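Local coordinates for protein mannan endo-1,6-alpha-mannosidase (Chaetomium thermophilum, PDB 6RY0) that probably acts on alpha-1,6-mannosidic linkages as a family 76 glycosidase or transglycosidase, and is linked to the transfer of GPI-anchored glycoproteins into the fungal cell wall, at residues R257-H269 and I294-P308. Residues are numbered along the deposited sequence; the frame is centred on the assembly and turned at random. Where two conformers were deposited one is given.
Sequences RAQFSYNAALLLH and ILRDFFKDGVVFEIP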
# COMPACT_ATOMS: atom_id res chain seq x y z
N ARG A 257 -12.49 16.53 2.87
CA ARG A 257 -13.33 15.54 2.19
C ARG A 257 -12.75 15.06 0.86
O ARG A 257 -13.43 14.35 0.12
CB ARG A 257 -14.81 15.97 2.12
CG ARG A 257 -15.52 15.95 3.53
CD ARG A 257 -17.02 16.29 3.49
NE ARG A 257 -17.63 16.20 4.82
CZ ARG A 257 -17.57 17.15 5.75
NH1 ARG A 257 -16.92 18.28 5.51
NH2 ARG A 257 -18.14 16.96 6.94
N ALA A 258 -11.48 15.36 0.58
CA ALA A 258 -10.84 14.73 -0.57
C ALA A 258 -10.88 13.22 -0.39
O ALA A 258 -10.56 12.69 0.66
CB ALA A 258 -9.39 15.18 -0.71
N GLN A 259 -11.25 12.54 -1.47
CA GLN A 259 -11.40 11.08 -1.53
C GLN A 259 -10.30 10.48 -2.39
O GLN A 259 -10.41 10.42 -3.61
CB GLN A 259 -12.76 10.71 -2.08
CG GLN A 259 -13.92 11.07 -1.15
CD GLN A 259 -15.25 10.73 -1.80
OE1 GLN A 259 -15.53 9.53 -2.07
NE2 GLN A 259 -16.06 11.70 -2.03
N PHE A 260 -9.22 10.03 -1.74
CA PHE A 260 -8.14 9.37 -2.43
C PHE A 260 -8.41 7.87 -2.47
O PHE A 260 -8.82 7.27 -1.46
CB PHE A 260 -6.79 9.66 -1.77
CG PHE A 260 -6.38 11.10 -1.90
CD1 PHE A 260 -5.87 11.56 -3.09
CD2 PHE A 260 -6.55 12.00 -0.87
CE1 PHE A 260 -5.54 12.88 -3.25
CE2 PHE A 260 -6.22 13.33 -1.02
CZ PHE A 260 -5.71 13.76 -2.21
N SER A 261 -8.16 7.27 -3.63
CA SER A 261 -8.56 5.89 -3.86
C SER A 261 -7.96 4.94 -2.84
O SER A 261 -8.64 4.00 -2.37
CB SER A 261 -8.16 5.49 -5.26
OG SER A 261 -6.76 5.44 -5.43
N TYR A 262 -6.71 5.16 -2.48
CA TYR A 262 -6.02 4.20 -1.61
C TYR A 262 -6.58 4.19 -0.20
O TYR A 262 -6.38 3.20 0.50
CB TYR A 262 -4.49 4.41 -1.62
CG TYR A 262 -3.90 5.56 -0.81
CD1 TYR A 262 -4.57 6.77 -0.61
CD2 TYR A 262 -2.65 5.42 -0.25
CE1 TYR A 262 -4.00 7.81 0.11
CE2 TYR A 262 -2.08 6.48 0.46
CZ TYR A 262 -2.77 7.67 0.66
OH TYR A 262 -2.24 8.71 1.38
N ASN A 263 -7.22 5.25 0.25
CA ASN A 263 -7.80 5.25 1.58
C ASN A 263 -8.97 4.30 1.68
O ASN A 263 -9.00 3.39 2.53
CB ASN A 263 -8.22 6.68 2.01
CG ASN A 263 -7.09 7.46 2.62
OD1 ASN A 263 -6.22 6.88 3.27
ND2 ASN A 263 -7.13 8.78 2.48
N ALA A 264 -9.94 4.43 0.79
CA ALA A 264 -11.07 3.50 0.80
C ALA A 264 -10.59 2.09 0.51
O ALA A 264 -11.06 1.13 1.13
CB ALA A 264 -12.15 3.94 -0.19
N ALA A 265 -9.68 1.92 -0.45
CA ALA A 265 -9.26 0.58 -0.80
C ALA A 265 -8.50 -0.10 0.35
O ALA A 265 -8.64 -1.31 0.53
CB ALA A 265 -8.40 0.58 -2.07
N LEU A 266 -7.70 0.64 1.11
CA LEU A 266 -6.97 0.03 2.21
C LEU A 266 -7.94 -0.39 3.30
O LEU A 266 -7.77 -1.44 3.92
CB LEU A 266 -5.90 0.99 2.74
CG LEU A 266 -4.93 0.35 3.75
CD1 LEU A 266 -4.37 -0.96 3.27
CD2 LEU A 266 -3.81 1.33 4.02
N LEU A 267 -8.96 0.42 3.59
CA LEU A 267 -9.97 0.02 4.55
C LEU A 267 -10.73 -1.21 4.07
O LEU A 267 -11.02 -2.10 4.87
CB LEU A 267 -10.91 1.15 4.88
CG LEU A 267 -10.28 2.35 5.60
CD1 LEU A 267 -11.34 3.36 5.96
CD2 LEU A 267 -9.51 1.94 6.81
N LEU A 268 -11.07 -1.28 2.79
CA LEU A 268 -11.69 -2.49 2.24
C LEU A 268 -10.80 -3.71 2.47
O LEU A 268 -11.28 -4.76 2.88
CB LEU A 268 -11.98 -2.29 0.74
CG LEU A 268 -12.48 -3.54 0.03
CD1 LEU A 268 -13.85 -3.98 0.52
CD2 LEU A 268 -12.51 -3.33 -1.47
N HIS A 269 -9.52 -3.57 2.16
CA HIS A 269 -8.56 -4.66 2.33
C HIS A 269 -8.54 -5.13 3.78
O HIS A 269 -8.70 -6.33 4.03
CB HIS A 269 -7.21 -4.13 1.85
CG HIS A 269 -6.09 -5.12 1.75
ND1 HIS A 269 -5.12 -5.23 2.71
CD2 HIS A 269 -5.72 -5.92 0.72
CE1 HIS A 269 -4.19 -6.05 2.26
NE2 HIS A 269 -4.52 -6.49 1.06
N ILE A 294 -16.50 2.30 -3.27
CA ILE A 294 -15.36 2.35 -4.18
C ILE A 294 -15.79 2.24 -5.63
O ILE A 294 -15.32 2.98 -6.50
CB ILE A 294 -14.37 1.26 -3.81
CG1 ILE A 294 -13.65 1.60 -2.52
CG2 ILE A 294 -13.38 0.98 -4.93
CD1 ILE A 294 -12.99 0.41 -1.83
N LEU A 295 -16.68 1.29 -5.90
CA LEU A 295 -17.14 1.09 -7.26
C LEU A 295 -17.89 2.31 -7.77
O LEU A 295 -17.77 2.68 -8.93
CB LEU A 295 -18.01 -0.17 -7.36
CG LEU A 295 -17.26 -1.46 -7.11
CD1 LEU A 295 -18.22 -2.61 -6.95
CD2 LEU A 295 -16.21 -1.77 -8.17
N ARG A 296 -18.65 2.95 -6.89
CA ARG A 296 -19.38 4.16 -7.23
C ARG A 296 -18.47 5.35 -7.49
O ARG A 296 -18.69 6.15 -8.40
CB ARG A 296 -20.34 4.46 -6.07
CG ARG A 296 -21.13 5.74 -6.17
CD ARG A 296 -21.81 6.08 -4.85
NE ARG A 296 -20.79 6.41 -3.86
CZ ARG A 296 -20.79 6.09 -2.57
NH1 ARG A 296 -21.81 5.43 -2.03
NH2 ARG A 296 -19.77 6.43 -1.81
N ASP A 297 -17.46 5.49 -6.63
CA ASP A 297 -16.68 6.71 -6.62
C ASP A 297 -15.44 6.69 -7.50
O ASP A 297 -15.11 7.73 -8.10
CB ASP A 297 -16.24 7.03 -5.18
CG ASP A 297 -17.40 7.34 -4.25
OD1 ASP A 297 -18.46 7.80 -4.76
OD2 ASP A 297 -17.24 7.18 -3.02
N PHE A 298 -14.75 5.56 -7.56
CA PHE A 298 -13.43 5.54 -8.20
C PHE A 298 -13.40 4.86 -9.54
O PHE A 298 -12.41 5.00 -10.25
CB PHE A 298 -12.38 4.89 -7.29
CG PHE A 298 -12.12 5.70 -6.06
CD1 PHE A 298 -11.43 6.89 -6.14
CD2 PHE A 298 -12.62 5.31 -4.83
CE1 PHE A 298 -11.23 7.67 -5.02
CE2 PHE A 298 -12.43 6.07 -3.72
CZ PHE A 298 -11.74 7.26 -3.82
N PHE A 299 -14.43 4.13 -9.92
CA PHE A 299 -14.43 3.45 -11.21
C PHE A 299 -15.37 4.19 -12.13
O PHE A 299 -16.55 4.37 -11.85
CB PHE A 299 -14.78 1.97 -11.05
CG PHE A 299 -13.63 1.20 -10.46
CD1 PHE A 299 -13.41 1.16 -9.10
CD2 PHE A 299 -12.72 0.55 -11.28
CE1 PHE A 299 -12.33 0.46 -8.56
CE2 PHE A 299 -11.65 -0.13 -10.76
CZ PHE A 299 -11.44 -0.18 -9.41
N LYS A 300 -14.83 4.66 -13.25
CA LYS A 300 -15.56 5.46 -14.22
C LYS A 300 -15.56 4.68 -15.52
O LYS A 300 -14.52 4.44 -16.12
CB LYS A 300 -14.88 6.80 -14.38
CG LYS A 300 -15.07 7.56 -13.08
CD LYS A 300 -14.77 9.01 -13.11
CE LYS A 300 -14.88 9.62 -11.76
NZ LYS A 300 -16.29 9.65 -11.27
N ASP A 301 -16.74 4.25 -15.94
CA ASP A 301 -16.84 3.36 -17.08
C ASP A 301 -15.84 2.20 -16.97
O ASP A 301 -15.18 1.86 -17.95
CB ASP A 301 -16.65 4.13 -18.41
CG ASP A 301 -17.54 5.42 -18.52
OD1 ASP A 301 -18.72 5.38 -18.14
OD2 ASP A 301 -17.10 6.49 -19.02
N GLY A 302 -15.70 1.64 -15.77
CA GLY A 302 -14.88 0.48 -15.60
C GLY A 302 -13.39 0.76 -15.38
O GLY A 302 -12.63 -0.20 -15.37
N VAL A 303 -12.98 2.01 -15.17
CA VAL A 303 -11.57 2.33 -15.07
C VAL A 303 -11.32 3.11 -13.79
O VAL A 303 -12.03 4.09 -13.49
CB VAL A 303 -11.12 3.15 -16.29
CG1 VAL A 303 -9.62 3.40 -16.20
CG2 VAL A 303 -11.50 2.42 -17.59
N VAL A 304 -10.30 2.72 -13.03
CA VAL A 304 -9.98 3.44 -11.81
C VAL A 304 -9.54 4.88 -12.15
O VAL A 304 -8.83 5.12 -13.13
CB VAL A 304 -8.88 2.70 -11.03
CG1 VAL A 304 -7.60 2.67 -11.82
CG2 VAL A 304 -8.70 3.29 -9.65
N PHE A 305 -9.94 5.83 -11.31
CA PHE A 305 -9.78 7.24 -11.58
C PHE A 305 -9.49 7.94 -10.26
O PHE A 305 -10.27 7.81 -9.30
CB PHE A 305 -11.05 7.78 -12.25
CG PHE A 305 -10.93 9.16 -12.77
CD1 PHE A 305 -11.16 10.23 -11.98
CD2 PHE A 305 -10.56 9.37 -14.10
CE1 PHE A 305 -11.06 11.53 -12.53
CE2 PHE A 305 -10.49 10.62 -14.63
CZ PHE A 305 -10.70 11.69 -13.86
N GLU A 306 -8.42 8.72 -10.22
CA GLU A 306 -8.00 9.36 -8.97
C GLU A 306 -8.74 10.68 -8.80
O GLU A 306 -8.25 11.75 -9.19
CB GLU A 306 -6.48 9.53 -8.93
CG GLU A 306 -5.96 9.79 -7.53
CD GLU A 306 -6.34 8.67 -6.58
OE1 GLU A 306 -6.01 7.51 -6.92
OE2 GLU A 306 -6.98 8.95 -5.55
N ILE A 307 -9.96 10.60 -8.26
CA ILE A 307 -10.90 11.72 -8.32
C ILE A 307 -10.34 13.06 -7.82
O ILE A 307 -10.74 14.05 -8.39
CB ILE A 307 -12.36 11.39 -7.91
CG1 ILE A 307 -12.36 10.86 -6.51
CG2 ILE A 307 -13.04 10.40 -8.88
CD1 ILE A 307 -13.69 10.24 -6.03
N PRO A 308 -9.47 13.13 -6.78
CA PRO A 308 -9.06 14.48 -6.37
C PRO A 308 -8.14 15.20 -7.32
O PRO A 308 -7.98 16.41 -7.15
CB PRO A 308 -8.35 14.25 -5.03
CG PRO A 308 -8.90 12.92 -4.55
CD PRO A 308 -9.00 12.12 -5.81
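E306 reaches S261 by a bent side chain: CG lies anti to the backbone N (chi1 -162°), and a turn at chi2 (57°) swings the carboxylate onto the first turn of helix 261-278. S261 holds OG between its own N and carbonyl carbon (chi1 66°), facing that carboxylate. Two hydrogen bonds follow, both on syn lone pairs. S261 N gives a nearly straight one to E306 OE2 at 2.8 Å, and S261 OG gives one to E306 OE1 at 2.7 Å. The negative group thus sits at the N-terminal end of the helix, where the helix dipole would probably favour it. Without this carboxylate, as with an alanine here, S261 N and OG would probably lose both acceptors and the helix start its nearby negative charge. F298 lays one ring face over S261 CA, a CH-pi contact 3.6 Å from the ring centroid. Its CE1 edge meets Q259 O at 3.2 Å; this oxygen is buried without a hydrogen-bond partner. P308 CG covers a face of the F260 ring in a second CH-pi contact. Further along the helix, I294 CG1 packs on A264 CB at 3.6 Å, and its CD1 touches L268 CD2. F323 of helix 323-337 also borders S261 and E306. Segments 261-269 and 294-298 run nearly antiparallel, as parts of two consecutive helices of the (alpha/alpha)6 barrel of glycosyl hydrolase family 76.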